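Local coordinates for protein Alpha/beta hydrolase (Pseudomonas aeruginosa PAO1, PDB 4R1D) that probably acts as a lipase effector of the H2 type VI secretion system, carries a bound calcium ion and is held in complex with its inhibitor Tli4, at residues I54-T60 with A207-W211; V113-I119 with R132-K138; I290-R295 with W375-P380; G307-G311 with D462-T466. One frame throughout, in Å; residues are numbered along the deposited sequence.

In the fold
Contacts 1 and 2 belong to the hydrolase body and touch each other, Val113 packing on Tyr209 and Lys138 lying against Gly208 and Thr60; contact 2 is nested in the loop that contact 1 closes. Contact 1 is buried at the ends of two sheet strands and relies on aromatic rings, whereas contact 2, farther out and partly buried, relies on backbone carbonyls, a guanidinium and waters. Contacts 3 and 4 lie some 24 to 34 Å from the first two, centre to centre, and use successive helices, 289-296 and 310-317 respectively, touching where Ala310 packs on the Met294-Arg295 backbone. Contact 3 is buried and mixes apolar and polar groups; contact 4 is partly buried and almost wholly polar.

Contact 1: I54-T60 with A207-W211; sequences IPGIMGT and AGYNW
The loop 54-60 doubles back, so that both its ends meet the start of 207-211: CA atoms are 5.1 Å apart for Ile54 and Ala207 and 5.3 Å for Thr60 and Gly208, with a type II beta turn from Gly56 to Gly59 between. The indole face of Trp211 receives the backbone of Met58, whose CA sits 3.5 Å from the centroid of the five-membered ring and 8° off the normal, a CH-pi contact. Met58 CG continues over the six-membered ring, and SD makes an oblique Met-aromatic contact. At the ring edge, Trp211 NE1 donates in the indole plane to a lone pair of Thr60 O (3.1 Å), which, with Met58 on the face, helps set the indole's rotation. Thr60 OG1 accepts from Tyr209 N at 3.1 Å, nearly straight (161°). Tyr209 CG stands between the backbone N and carbonyl carbon (chi1 64°), which turns the ring back along Pro55, and its OH donates to Pro55 O, tilted out of the carbonyl plane. Ile54 CG2 packs 3.6 Å from Tyr209 CE1. Loops following adjacent parallel strands, 48-54 and 201-206, are thus joined at the carboxyl edge of the sheet, where alpha/beta hydrolases usually place their active-site loops.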
loop_
_atom_site.group_PDB
_atom_site.type_symbol
_atom_site.label_atom_id
_atom_site.label_comp_id
_atom_site.label_asym_id
_atom_site.label_seq_id
_atom_site.Cartn_x
_atom_site.Cartn_y
_atom_site.Cartn_z
ATOM N N ILE A 54 -6.248 2.419 13.319
ATOM C CA ILE A 54 -5.617 1.663 12.267
ATOM C C ILE A 54 -6.404 1.904 10.986
ATOM O O ILE A 54 -7.581 1.541 10.898
ATOM C CB ILE A 54 -5.583 0.156 12.592
ATOM C CG1 ILE A 54 -5.001 -0.077 13.996
ATOM C CG2 ILE A 54 -4.819 -0.614 11.495
ATOM C CD1 ILE A 54 -4.925 -1.552 14.422
ATOM N N PRO A 55 -5.755 2.512 9.989
ATOM C CA PRO A 55 -6.394 2.896 8.729
ATOM C C PRO A 55 -6.609 1.685 7.825
ATOM O O PRO A 55 -6.235 0.572 8.177
ATOM C CB PRO A 55 -5.373 3.837 8.091
ATOM C CG PRO A 55 -4.045 3.318 8.597
ATOM C CD PRO A 55 -4.313 2.851 10.010
ATOM N N GLY A 56 -7.205 1.917 6.663
ATOM C CA GLY A 56 -7.555 0.825 5.782
ATOM C C GLY A 56 -6.897 0.846 4.424
ATOM O O GLY A 56 -5.727 1.214 4.266
ATOM N N ILE A 57 -7.681 0.423 3.439
ATOM C CA ILE A 57 -7.225 0.198 2.076
ATOM C C ILE A 57 -6.433 1.390 1.519
ATOM O O ILE A 57 -6.965 2.484 1.431
ATOM C CB ILE A 57 -8.447 -0.103 1.170
ATOM C CG1 ILE A 57 -9.006 -1.503 1.467
ATOM C CG2 ILE A 57 -8.089 0.042 -0.307
ATOM C CD1 ILE A 57 -10.394 -1.752 0.849
ATOM N N MET A 58 -5.160 1.173 1.167
ATOM C CA MET A 58 -4.345 2.225 0.545
ATOM C C MET A 58 -4.299 3.515 1.379
ATOM O O MET A 58 -4.058 4.595 0.844
ATOM C CB MET A 58 -4.896 2.558 -0.860
ATOM C CG MET A 58 -4.693 1.450 -1.887
ATOM S SD MET A 58 -5.356 1.845 -3.544
ATOM C CE MET A 58 -7.126 1.622 -3.255
ATOM N N GLY A 59 -4.515 3.396 2.685
ATOM C CA GLY A 59 -4.817 4.561 3.505
ATOM C C GLY A 59 -3.626 5.268 4.127
ATOM O O GLY A 59 -3.769 6.371 4.667
ATOM N N THR A 60 -2.455 4.644 4.028
ATOM C CA THR A 60 -1.248 5.146 4.680
ATOM C C THR A 60 -0.253 5.646 3.641
ATOM O O THR A 60 -0.001 4.977 2.645
ATOM C CB THR A 60 -0.587 4.046 5.560
ATOM O OG1 THR A 60 -1.521 3.593 6.561
ATOM C CG2 THR A 60 0.704 4.552 6.247
ATOM N N ALA A 207 -1.766 4.363 13.862
ATOM C CA ALA A 207 -0.917 3.245 13.467
ATOM C C ALA A 207 -0.951 3.002 11.967
ATOM O O ALA A 207 -1.398 1.948 11.505
ATOM C CB ALA A 207 -1.318 1.982 14.219
ATOM N N GLY A 208 -0.478 3.975 11.197
ATOM C CA GLY A 208 -0.346 3.768 9.761
ATOM C C GLY A 208 0.541 2.554 9.505
ATOM O O GLY A 208 1.406 2.218 10.328
ATOM N N TYR A 209 0.344 1.894 8.367
ATOM C CA TYR A 209 1.089 0.676 8.080
ATOM C C TYR A 209 1.304 0.477 6.582
ATOM O O TYR A 209 0.614 1.061 5.751
ATOM C CB TYR A 209 0.402 -0.542 8.701
ATOM C CG TYR A 209 -0.973 -0.811 8.117
ATOM C CD1 TYR A 209 -2.110 -0.262 8.689
ATOM C CD2 TYR A 209 -1.126 -1.629 7.014
ATOM C CE1 TYR A 209 -3.358 -0.499 8.154
ATOM C CE2 TYR A 209 -2.382 -1.879 6.469
ATOM C CZ TYR A 209 -3.487 -1.312 7.046
ATOM O OH TYR A 209 -4.736 -1.562 6.506
ATOM N N ASN A 210 2.288 -0.344 6.257
ATOM C CA ASN A 210 2.633 -0.626 4.882
ATOM C C ASN A 210 1.594 -1.581 4.312
ATOM O O ASN A 210 1.697 -2.786 4.490
ATOM C CB ASN A 210 4.040 -1.223 4.831
ATOM C CG ASN A 210 4.422 -1.726 3.452
ATOM O OD1 ASN A 210 3.684 -1.555 2.476
ATOM N ND2 ASN A 210 5.612 -2.332 3.361
ATOM N N TRP A 211 0.586 -1.018 3.654
ATOM C CA TRP A 211 -0.560 -1.795 3.164
ATOM C C TRP A 211 -0.222 -2.712 1.981
ATOM O O TRP A 211 -1.012 -3.580 1.620
ATOM C CB TRP A 211 -1.741 -0.862 2.840
ATOM C CG TRP A 211 -1.367 0.276 1.940
ATOM C CD1 TRP A 211 -0.996 1.547 2.318
ATOM C CD2 TRP A 211 -1.293 0.244 0.514
ATOM N NE1 TRP A 211 -0.711 2.301 1.205
ATOM C CE2 TRP A 211 -0.888 1.525 0.086
ATOM C CE3 TRP A 211 -1.552 -0.742 -0.447
ATOM C CZ2 TRP A 211 -0.716 1.845 -1.263
ATOM C CZ3 TRP A 211 -1.380 -0.420 -1.797
ATOM C CH2 TRP A 211 -0.964 0.863 -2.187
#

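Contact 2: V113-I119 with R132-K138; sequences VDDQGTI and RLRGWGK
Arg132 and Ile119 meet with the guanidinium lying flat against a methyl group: Ile119 CD1 stands over the centre of its plane, 3.6 Å from CZ. The edge of the same group faces backbone carbonyls. NH1 gives one bond to Gly117 O, short at 2.6 Å and fairly straight at 167°, and another to Asp115 O at 3.1 Å, where it meets a lone pair. Both acceptors lie close to the guanidinium plane, so the two bonds and the methyl together hold the group's rotation; NH2 adds a weak bond to Gly117 O. Bends at chi2 (102°) and chi3 fold the arginine back to reach these carbonyls.

Beside it the backbones join through Gly117 N and Gly137 O at 2.8 Å. Ile119 CG1 rests on Gly137 CA at 3.5 Å. Lys138, extended beyond CG, runs past Val113 and Asp115: its CG lies 3.6 Å from Asp115 CB and also touches Val113 CG1, while its ammonium continues to Cys206 O. One water bridges Asp115 O, Arg132 O and Gly137 N, and a second links Asp115 OD2 with Arg132 O. Asp114 OD1 accepts from Gln116 N in an Asx turn, while its OD2 forms a salt bridge with Arg73.

The loop after strand 111-113 is thereby fastened to the end of helix 128-133, which closes in a Schellman motif at Gly135. Beyond it, Trp136 packs on helix 141-155 against the calcium ligand Glu152, which also pairs with Arg134, and Trp136 NE1 bonds to Val204 O of strand 201-206.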
loop_
_atom_site.group_PDB
_atom_site.type_symbol
_atom_site.label_atom_id
_atom_site.label_comp_id
_atom_site.label_asym_id
_atom_site.label_seq_id
_atom_site.Cartn_x
_atom_site.Cartn_y
_atom_site.Cartn_z
ATOM N N VAL A 113 6.233 3.302 5.832
ATOM C CA VAL A 113 5.335 4.370 6.252
ATOM C C VAL A 113 6.017 5.735 6.227
ATOM O O VAL A 113 7.162 5.872 6.664
ATOM C CB VAL A 113 4.808 4.116 7.663
ATOM C CG1 VAL A 113 3.996 5.315 8.154
ATOM C CG2 VAL A 113 3.985 2.833 7.676
ATOM N N ASP A 114 5.304 6.730 5.704
ATOM C CA ASP A 114 5.765 8.119 5.655
ATOM C C ASP A 114 4.850 8.941 6.551
ATOM O O ASP A 114 3.671 9.106 6.244
ATOM C CB ASP A 114 5.706 8.651 4.214
ATOM C CG ASP A 114 6.141 10.114 4.095
ATOM O OD1 ASP A 114 6.563 10.713 5.111
ATOM O OD2 ASP A 114 6.078 10.666 2.971
ATOM N N ASP A 115 5.395 9.451 7.653
ATOM C CA ASP A 115 4.596 10.202 8.616
ATOM C C ASP A 115 4.592 11.708 8.378
ATOM O O ASP A 115 4.121 12.475 9.223
ATOM C CB ASP A 115 5.030 9.885 10.056
ATOM C CG ASP A 115 6.412 10.415 10.390
ATOM O OD1 ASP A 115 7.109 10.921 9.476
ATOM O OD2 ASP A 115 6.796 10.323 11.582
ATOM N N GLN A 116 5.101 12.132 7.220
ATOM C CA GLN A 116 5.254 13.553 6.934
ATOM C C GLN A 116 4.159 14.128 6.037
ATOM O O GLN A 116 4.344 15.168 5.403
ATOM C CB GLN A 116 6.646 13.811 6.340
ATOM C CG GLN A 116 7.758 13.388 7.285
ATOM C CD GLN A 116 7.831 14.281 8.515
ATOM O OE1 GLN A 116 7.867 13.805 9.651
ATOM N NE2 GLN A 116 7.849 15.584 8.289
ATOM N N GLY A 117 3.000 13.472 6.013
ATOM C CA GLY A 117 1.861 14.001 5.288
ATOM C C GLY A 117 1.232 15.198 5.979
ATOM O O GLY A 117 1.577 15.533 7.121
ATOM N N THR A 118 0.298 15.839 5.286
ATOM C CA THR A 118 -0.396 17.003 5.821
ATOM C C THR A 118 -1.345 16.559 6.930
ATOM O O THR A 118 -1.837 15.438 6.913
ATOM C CB THR A 118 -1.208 17.705 4.732
ATOM O OG1 THR A 118 -2.111 16.762 4.139
ATOM C CG2 THR A 118 -0.279 18.285 3.660
ATOM N N ILE A 119 -1.593 17.455 7.882
ATOM C CA ILE A 119 -2.427 17.157 9.043
ATOM C C ILE A 119 -3.447 18.260 9.246
ATOM O O ILE A 119 -3.116 19.444 9.164
ATOM C CB ILE A 119 -1.581 17.061 10.329
ATOM C CG1 ILE A 119 -0.589 15.899 10.230
ATOM C CG2 ILE A 119 -2.483 16.902 11.565
ATOM C CD1 ILE A 119 0.348 15.767 11.435
ATOM N N ARG A 132 1.454 15.428 14.781
ATOM C CA ARG A 132 2.516 14.789 14.003
ATOM C C ARG A 132 3.183 13.675 14.819
ATOM O O ARG A 132 3.382 12.560 14.335
ATOM C CB ARG A 132 3.536 15.842 13.547
ATOM C CG ARG A 132 4.802 15.308 12.910
ATOM C CD ARG A 132 4.788 15.426 11.397
ATOM N NE ARG A 132 4.129 16.626 10.869
ATOM C CZ ARG A 132 3.393 16.597 9.762
ATOM N NH1 ARG A 132 3.256 15.441 9.119
ATOM N NH2 ARG A 132 2.790 17.682 9.298
ATOM N N LEU A 133 3.514 13.970 16.073
ATOM C CA LEU A 133 4.080 12.958 16.958
ATOM C C LEU A 133 3.132 11.780 17.122
ATOM O O LEU A 133 3.572 10.633 17.247
ATOM C CB LEU A 133 4.408 13.551 18.327
ATOM C CG LEU A 133 5.702 14.365 18.326
ATOM C CD1 LEU A 133 5.872 15.113 19.649
ATOM C CD2 LEU A 133 6.903 13.468 18.038
ATOM N N ARG A 134 1.837 12.070 17.128
ATOM C CA ARG A 134 0.825 11.016 17.250
ATOM C C ARG A 134 0.652 10.240 15.943
ATOM O O ARG A 134 -0.152 9.313 15.885
ATOM C CB ARG A 134 -0.535 11.594 17.641
ATOM C CG ARG A 134 -0.568 12.370 18.946
ATOM C CD ARG A 134 -0.790 11.485 20.138
ATOM N NE ARG A 134 -1.224 12.294 21.279
ATOM C CZ ARG A 134 -2.488 12.641 21.495
ATOM N NH1 ARG A 134 -3.438 12.233 20.651
ATOM N NH2 ARG A 134 -2.803 13.395 22.548
ATOM N N GLY A 135 1.368 10.648 14.895
ATOM C CA GLY A 135 1.334 9.938 13.621
ATOM C C GLY A 135 0.175 10.265 12.688
ATOM O O GLY A 135 -0.076 9.550 11.706
ATOM N N TRP A 136 -0.529 11.354 12.959
ATOM C CA TRP A 136 -1.710 11.668 12.161
ATOM C C TRP A 136 -1.359 12.048 10.717
ATOM O O TRP A 136 -2.234 12.071 9.859
ATOM C CB TRP A 136 -2.527 12.788 12.798
ATOM C CG TRP A 136 -3.160 12.443 14.121
ATOM C CD1 TRP A 136 -2.821 11.429 14.980
ATOM C CD2 TRP A 136 -4.241 13.143 14.733
ATOM N NE1 TRP A 136 -3.650 11.454 16.088
ATOM C CE2 TRP A 136 -4.525 12.499 15.956
ATOM C CE3 TRP A 136 -5.003 14.251 14.359
ATOM C CZ2 TRP A 136 -5.535 12.937 16.812
ATOM C CZ3 TRP A 136 -6.010 14.681 15.208
ATOM C CH2 TRP A 136 -6.262 14.026 16.421
ATOM N N GLY A 137 -0.081 12.336 10.459
ATOM C CA GLY A 137 0.356 12.671 9.116
ATOM C C GLY A 137 0.748 11.436 8.323
ATOM O O GLY A 137 1.318 11.538 7.242
ATOM N N LYS A 138 0.459 10.265 8.874
ATOM C CA LYS A 138 0.752 9.003 8.200
ATOM C C LYS A 138 -0.341 8.586 7.233
ATOM O O LYS A 138 -0.125 7.702 6.408
ATOM C CB LYS A 138 0.855 7.877 9.221
ATOM C CG LYS A 138 2.097 7.876 10.075
ATOM C CD LYS A 138 1.923 6.871 11.192
ATOM C CE LYS A 138 3.057 6.968 12.219
ATOM N NZ LYS A 138 2.899 5.951 13.302
HETATM O O HOH W 1 2.565 12.150 11.645
HETATM O O HOH W 2 4.984 10.147 13.727
#

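Contact 3: I290-R295 with W375-P380; sequences IYHHMR and WYGLVP
Arg295 reaches from helix 289-296 into the loop 375-380 by a chain bent at chi2 and chi3 (-59° and -57°). From CB the chain turns so that CG lies over one face of the Tyr291 ring, offset toward its rim. CD then passes Leu378 O at 3.3 Å, and NE comes to the CG and CD atoms of Pro380. At CZ the guanidinium is flat beneath the proline, whose CG stands over its centre at 3.5 Å. NH1 donates to Trp375 O at 2.8 Å, with the acceptor near the guanidinium plane, and makes a weaker bond to Gly377 O; NH2 weakly shares Trp375 O and forms a salt bridge with Asp461.

The helix thereby packs on a loop beside the small mixed sheet, strands 339-342 and 443-446 touching the Tyr291 side chain. Tyr291 OH donates to Tyr376 O at 2.6 Å, from 51° above the carbonyl plane, and also bonds to the indole nitrogen of Trp445. Leu378, with CG anti to the backbone N, sends CD1 to Tyr291 CD2 at 3.8 Å and CD2 to Met294 SD at 3.7 Å. Met294 CE meets Val379 CG2. A water bonds to Leu378 O and more weakly to Met294 O.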
loop_
_atom_site.group_PDB
_atom_site.type_symbol
_atom_site.label_atom_id
_atom_site.label_comp_id
_atom_site.label_asym_id
_atom_site.label_seq_id
_atom_site.Cartn_x
_atom_site.Cartn_y
_atom_site.Cartn_z
ATOM N N ILE A 290 -12.178 -6.595 -5.934
ATOM C CA ILE A 290 -10.797 -6.789 -6.397
ATOM C C ILE A 290 -10.777 -7.421 -7.781
ATOM O O ILE A 290 -9.902 -7.130 -8.600
ATOM C CB ILE A 290 -9.929 -7.622 -5.403
ATOM C CG1 ILE A 290 -8.449 -7.558 -5.807
ATOM C CG2 ILE A 290 -10.387 -9.070 -5.352
ATOM C CD1 ILE A 290 -7.551 -8.426 -4.937
ATOM N N TYR A 291 -11.760 -8.274 -8.058
ATOM C CA TYR A 291 -11.855 -8.863 -9.388
ATOM C C TYR A 291 -12.201 -7.794 -10.422
ATOM O O TYR A 291 -11.594 -7.727 -11.475
ATOM C CB TYR A 291 -12.893 -9.986 -9.393
ATOM C CG TYR A 291 -12.972 -10.749 -10.690
ATOM C CD1 TYR A 291 -13.665 -10.226 -11.776
ATOM C CD2 TYR A 291 -12.391 -12.003 -10.819
ATOM C CE1 TYR A 291 -13.756 -10.911 -12.955
ATOM C CE2 TYR A 291 -12.479 -12.710 -12.014
ATOM C CZ TYR A 291 -13.177 -12.156 -13.070
ATOM O OH TYR A 291 -13.274 -12.822 -14.273
ATOM N N HIS A 292 -13.180 -6.947 -10.124
ATOM C CA HIS A 292 -13.517 -5.875 -11.053
ATOM C C HIS A 292 -12.283 -5.045 -11.370
ATOM O O HIS A 292 -11.961 -4.806 -12.533
ATOM C CB HIS A 292 -14.588 -4.942 -10.478
ATOM C CG HIS A 292 -14.767 -3.695 -11.285
ATOM N ND1 HIS A 292 -13.960 -2.588 -11.128
ATOM C CD2 HIS A 292 -15.618 -3.398 -12.296
ATOM C CE1 HIS A 292 -14.322 -1.653 -11.990
ATOM N NE2 HIS A 292 -15.327 -2.120 -12.712
ATOM N N HIS A 293 -11.591 -4.605 -10.324
ATOM C CA HIS A 293 -10.471 -3.690 -10.506
ATOM C C HIS A 293 -9.314 -4.304 -11.285
ATOM O O HIS A 293 -8.739 -3.644 -12.143
ATOM C CB HIS A 293 -10.018 -3.128 -9.156
ATOM C CG HIS A 293 -11.117 -2.429 -8.422
ATOM N ND1 HIS A 293 -11.092 -2.203 -7.062
ATOM C CD2 HIS A 293 -12.292 -1.926 -8.865
ATOM C CE1 HIS A 293 -12.200 -1.578 -6.703
ATOM N NE2 HIS A 293 -12.947 -1.399 -7.779
ATOM N N MET A 294 -8.997 -5.567 -11.006
ATOM C CA MET A 294 -7.920 -6.244 -11.698
ATOM C C MET A 294 -8.255 -6.533 -13.157
ATOM O O MET A 294 -7.362 -6.604 -13.992
ATOM C CB MET A 294 -7.522 -7.535 -10.971
ATOM C CG MET A 294 -6.833 -7.272 -9.631
ATOM S SD MET A 294 -6.216 -8.772 -8.859
ATOM C CE MET A 294 -4.800 -9.073 -9.919
ATOM N N ARG A 295 -9.534 -6.699 -13.467
ATOM C CA ARG A 295 -9.906 -6.974 -14.856
ATOM C C ARG A 295 -10.301 -5.724 -15.655
ATOM O O ARG A 295 -10.234 -5.739 -16.890
ATOM C CB ARG A 295 -11.019 -8.037 -14.930
ATOM C CG ARG A 295 -10.610 -9.434 -14.453
ATOM C CD ARG A 295 -9.450 -9.969 -15.254
ATOM N NE ARG A 295 -9.755 -9.997 -16.683
ATOM C CZ ARG A 295 -10.347 -11.021 -17.297
ATOM N NH1 ARG A 295 -10.694 -12.100 -16.612
ATOM N NH2 ARG A 295 -10.580 -10.972 -18.605
ATOM N N TRP A 375 -10.042 -17.159 -19.744
ATOM C CA TRP A 375 -10.563 -15.803 -19.900
ATOM C C TRP A 375 -11.273 -15.223 -18.670
ATOM O O TRP A 375 -11.315 -14.006 -18.511
ATOM C CB TRP A 375 -11.493 -15.711 -21.115
ATOM C CG TRP A 375 -12.812 -16.378 -20.919
ATOM C CD1 TRP A 375 -13.104 -17.694 -21.140
ATOM C CD2 TRP A 375 -14.025 -15.770 -20.460
ATOM N NE1 TRP A 375 -14.427 -17.944 -20.841
ATOM C CE2 TRP A 375 -15.014 -16.777 -20.430
ATOM C CE3 TRP A 375 -14.373 -14.471 -20.065
ATOM C CZ2 TRP A 375 -16.325 -16.526 -20.026
ATOM C CZ3 TRP A 375 -15.679 -14.221 -19.679
ATOM C CH2 TRP A 375 -16.638 -15.244 -19.653
ATOM N N TYR A 376 -11.852 -16.068 -17.815
ATOM C CA TYR A 376 -12.607 -15.543 -16.682
ATOM C C TYR A 376 -11.797 -15.548 -15.390
ATOM O O TYR A 376 -12.316 -15.211 -14.335
ATOM C CB TYR A 376 -13.974 -16.246 -16.491
ATOM C CG TYR A 376 -13.908 -17.714 -16.105
ATOM C CD1 TYR A 376 -13.858 -18.102 -14.775
ATOM C CD2 TYR A 376 -13.897 -18.707 -17.081
ATOM C CE1 TYR A 376 -13.800 -19.453 -14.415
ATOM C CE2 TYR A 376 -13.832 -20.045 -16.739
ATOM C CZ TYR A 376 -13.787 -20.414 -15.412
ATOM O OH TYR A 376 -13.725 -21.746 -15.072
ATOM N N GLY A 377 -10.525 -15.919 -15.486
ATOM C CA GLY A 377 -9.657 -15.962 -14.319
ATOM C C GLY A 377 -9.274 -14.573 -13.858
ATOM O O GLY A 377 -9.485 -13.602 -14.575
ATOM N N LEU A 378 -8.714 -14.477 -12.655
ATOM C CA LEU A 378 -8.334 -13.179 -12.095
ATOM C C LEU A 378 -7.227 -12.530 -12.922
ATOM O O LEU A 378 -7.252 -11.324 -13.183
ATOM C CB LEU A 378 -7.846 -13.368 -10.671
ATOM C CG LEU A 378 -7.566 -12.067 -9.920
ATOM C CD1 LEU A 378 -8.862 -11.289 -9.724
ATOM C CD2 LEU A 378 -6.921 -12.399 -8.575
ATOM N N VAL A 379 -6.245 -13.339 -13.302
ATOM C CA VAL A 379 -5.203 -12.924 -14.227
ATOM C C VAL A 379 -5.169 -13.872 -15.422
ATOM O O VAL A 379 -4.375 -14.815 -15.463
ATOM C CB VAL A 379 -3.826 -12.871 -13.553
ATOM C CG1 VAL A 379 -2.797 -12.271 -14.509
ATOM C CG2 VAL A 379 -3.907 -12.057 -12.282
ATOM N N PRO A 380 -6.050 -13.624 -16.397
ATOM C CA PRO A 380 -6.068 -14.451 -17.607
ATOM C C PRO A 380 -4.715 -14.381 -18.295
ATOM O O PRO A 380 -3.894 -13.490 -18.023
ATOM C CB PRO A 380 -7.139 -13.788 -18.473
ATOM C CG PRO A 380 -7.229 -12.374 -17.965
ATOM C CD PRO A 380 -6.974 -12.479 -16.484
HETATM O O HOH W 3 -5.633 -9.469 -14.549
#

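Contact 4: G307-G311 with D462-T466; sequences GRNAG and DENGT
The N-terminus of helix 310-317 is met here by the loop 462-466, which supplies acceptors to its first amides. Ala310 N donates to a lone pair of Glu463 O at 2.8 Å with a 157° angle. Gly311 N donates to Glu463 OE1 at 3.0 Å, approaching from above the carboxylate plane. One glutamate therefore grips two consecutive amides, one through its backbone and one through its extended side chain, whose CB lies 3.7 Å from Ala310 CB. Its other oxygen, OE2, bonds to Tyr386 OH.

Asn309 occupies the N-cap: its OD1 accepts from Glu312 N, and a negative carboxylate close by would be expected to suit the positive end of the helix dipole. The Asn309 amide stands nearly perpendicular, 81°, to the Glu463 carboxylate, and one water bonds to both Asn309 OD1 and Glu463 OE1. Asn464 ND2 donates in its amide plane to a lone pair of Arg308 O at 2.9 Å and is also bonded to Cys296 O, at the end of helix 289-296. A second water links Asn464 OD1 to Asn309 ND2. The loop's shape is held by Asp462 OD1, which takes Asn464 N, an Asx turn, and Thr466 N from opposite faces of its carboxylate.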
loop_
_atom_site.group_PDB
_atom_site.type_symbol
_atom_site.label_atom_id
_atom_site.label_comp_id
_atom_site.label_asym_id
_atom_site.label_seq_id
_atom_site.Cartn_x
_atom_site.Cartn_y
_atom_site.Cartn_z
ATOM N N GLY A 307 -4.859 2.048 -10.834
ATOM C CA GLY A 307 -4.808 2.000 -12.283
ATOM C C GLY A 307 -6.161 2.198 -12.938
ATOM O O GLY A 307 -7.203 2.069 -12.291
ATOM N N ARG A 308 -6.129 2.515 -14.232
ATOM C CA ARG A 308 -7.346 2.824 -14.981
ATOM C C ARG A 308 -7.725 1.721 -15.961
ATOM O O ARG A 308 -8.697 1.854 -16.705
ATOM C CB ARG A 308 -7.168 4.126 -15.748
ATOM C CG ARG A 308 -6.975 5.319 -14.856
ATOM C CD ARG A 308 -8.168 5.500 -13.947
ATOM N NE ARG A 308 -8.055 6.739 -13.194
ATOM C CZ ARG A 308 -8.896 7.110 -12.241
ATOM N NH1 ARG A 308 -9.923 6.333 -11.920
ATOM N NH2 ARG A 308 -8.703 8.261 -11.612
ATOM N N ASN A 309 -6.947 0.653 -15.976
ATOM C CA ASN A 309 -7.308 -0.546 -16.730
ATOM C C ASN A 309 -6.699 -1.771 -16.064
ATOM O O ASN A 309 -5.971 -1.667 -15.053
ATOM C CB ASN A 309 -6.915 -0.439 -18.220
ATOM C CG ASN A 309 -5.424 -0.222 -18.428
ATOM O OD1 ASN A 309 -4.599 -0.779 -17.718
ATOM N ND2 ASN A 309 -5.075 0.591 -19.425
ATOM N N ALA A 310 -7.017 -2.937 -16.609
ATOM C CA ALA A 310 -6.571 -4.201 -16.046
ATOM C C ALA A 310 -5.063 -4.253 -15.823
ATOM O O ALA A 310 -4.604 -4.637 -14.749
ATOM C CB ALA A 310 -6.994 -5.347 -16.960
ATOM N N GLY A 311 -4.299 -3.896 -16.851
ATOM C CA GLY A 311 -2.856 -4.054 -16.810
ATOM C C GLY A 311 -2.231 -3.197 -15.722
ATOM O O GLY A 311 -1.275 -3.614 -15.067
ATOM N N ASP A 462 -10.599 -5.595 -23.700
ATOM C CA ASP A 462 -10.052 -4.245 -23.842
ATOM C C ASP A 462 -9.462 -3.740 -22.526
ATOM O O ASP A 462 -9.199 -2.546 -22.371
ATOM C CB ASP A 462 -11.126 -3.279 -24.340
ATOM C CG ASP A 462 -12.176 -2.978 -23.287
ATOM O OD1 ASP A 462 -12.265 -3.725 -22.283
ATOM O OD2 ASP A 462 -12.923 -2.000 -23.473
ATOM N N GLU A 463 -9.280 -4.662 -21.585
ATOM C CA GLU A 463 -8.739 -4.343 -20.262
ATOM C C GLU A 463 -9.606 -3.363 -19.486
ATOM O O GLU A 463 -9.177 -2.829 -18.463
ATOM C CB GLU A 463 -7.286 -3.839 -20.363
ATOM C CG GLU A 463 -6.315 -4.943 -20.774
ATOM C CD GLU A 463 -4.855 -4.551 -20.667
ATOM O OE1 GLU A 463 -4.512 -3.715 -19.801
ATOM O OE2 GLU A 463 -4.046 -5.090 -21.449
ATOM N N ASN A 464 -10.839 -3.156 -19.960
ATOM C CA ASN A 464 -11.773 -2.242 -19.315
ATOM C C ASN A 464 -13.188 -2.841 -19.179
ATOM O O ASN A 464 -14.131 -2.139 -18.828
ATOM C CB ASN A 464 -11.831 -0.889 -20.055
ATOM C CG ASN A 464 -10.623 0.018 -19.756
ATOM O OD1 ASN A 464 -9.986 0.543 -20.666
ATOM N ND2 ASN A 464 -10.326 0.216 -18.473
ATOM N N GLY A 465 -13.328 -4.135 -19.449
ATOM C CA GLY A 465 -14.565 -4.820 -19.120
ATOM C C GLY A 465 -15.277 -5.520 -20.267
ATOM O O GLY A 465 -16.314 -6.138 -20.049
ATOM N N THR A 466 -14.741 -5.439 -21.479
ATOM C CA THR A 466 -15.423 -6.107 -22.593
ATOM C C THR A 466 -14.512 -6.797 -23.602
ATOM O O THR A 466 -13.393 -6.345 -23.875
ATOM C CB THR A 466 -16.398 -5.149 -23.332
ATOM O OG1 THR A 466 -17.328 -5.918 -24.115
ATOM C CG2 THR A 466 -15.628 -4.175 -24.231
HETATM O O HOH W 4 -2.531 -1.894 -19.279
HETATM O O HOH W 5 -7.649 1.968 -20.675
#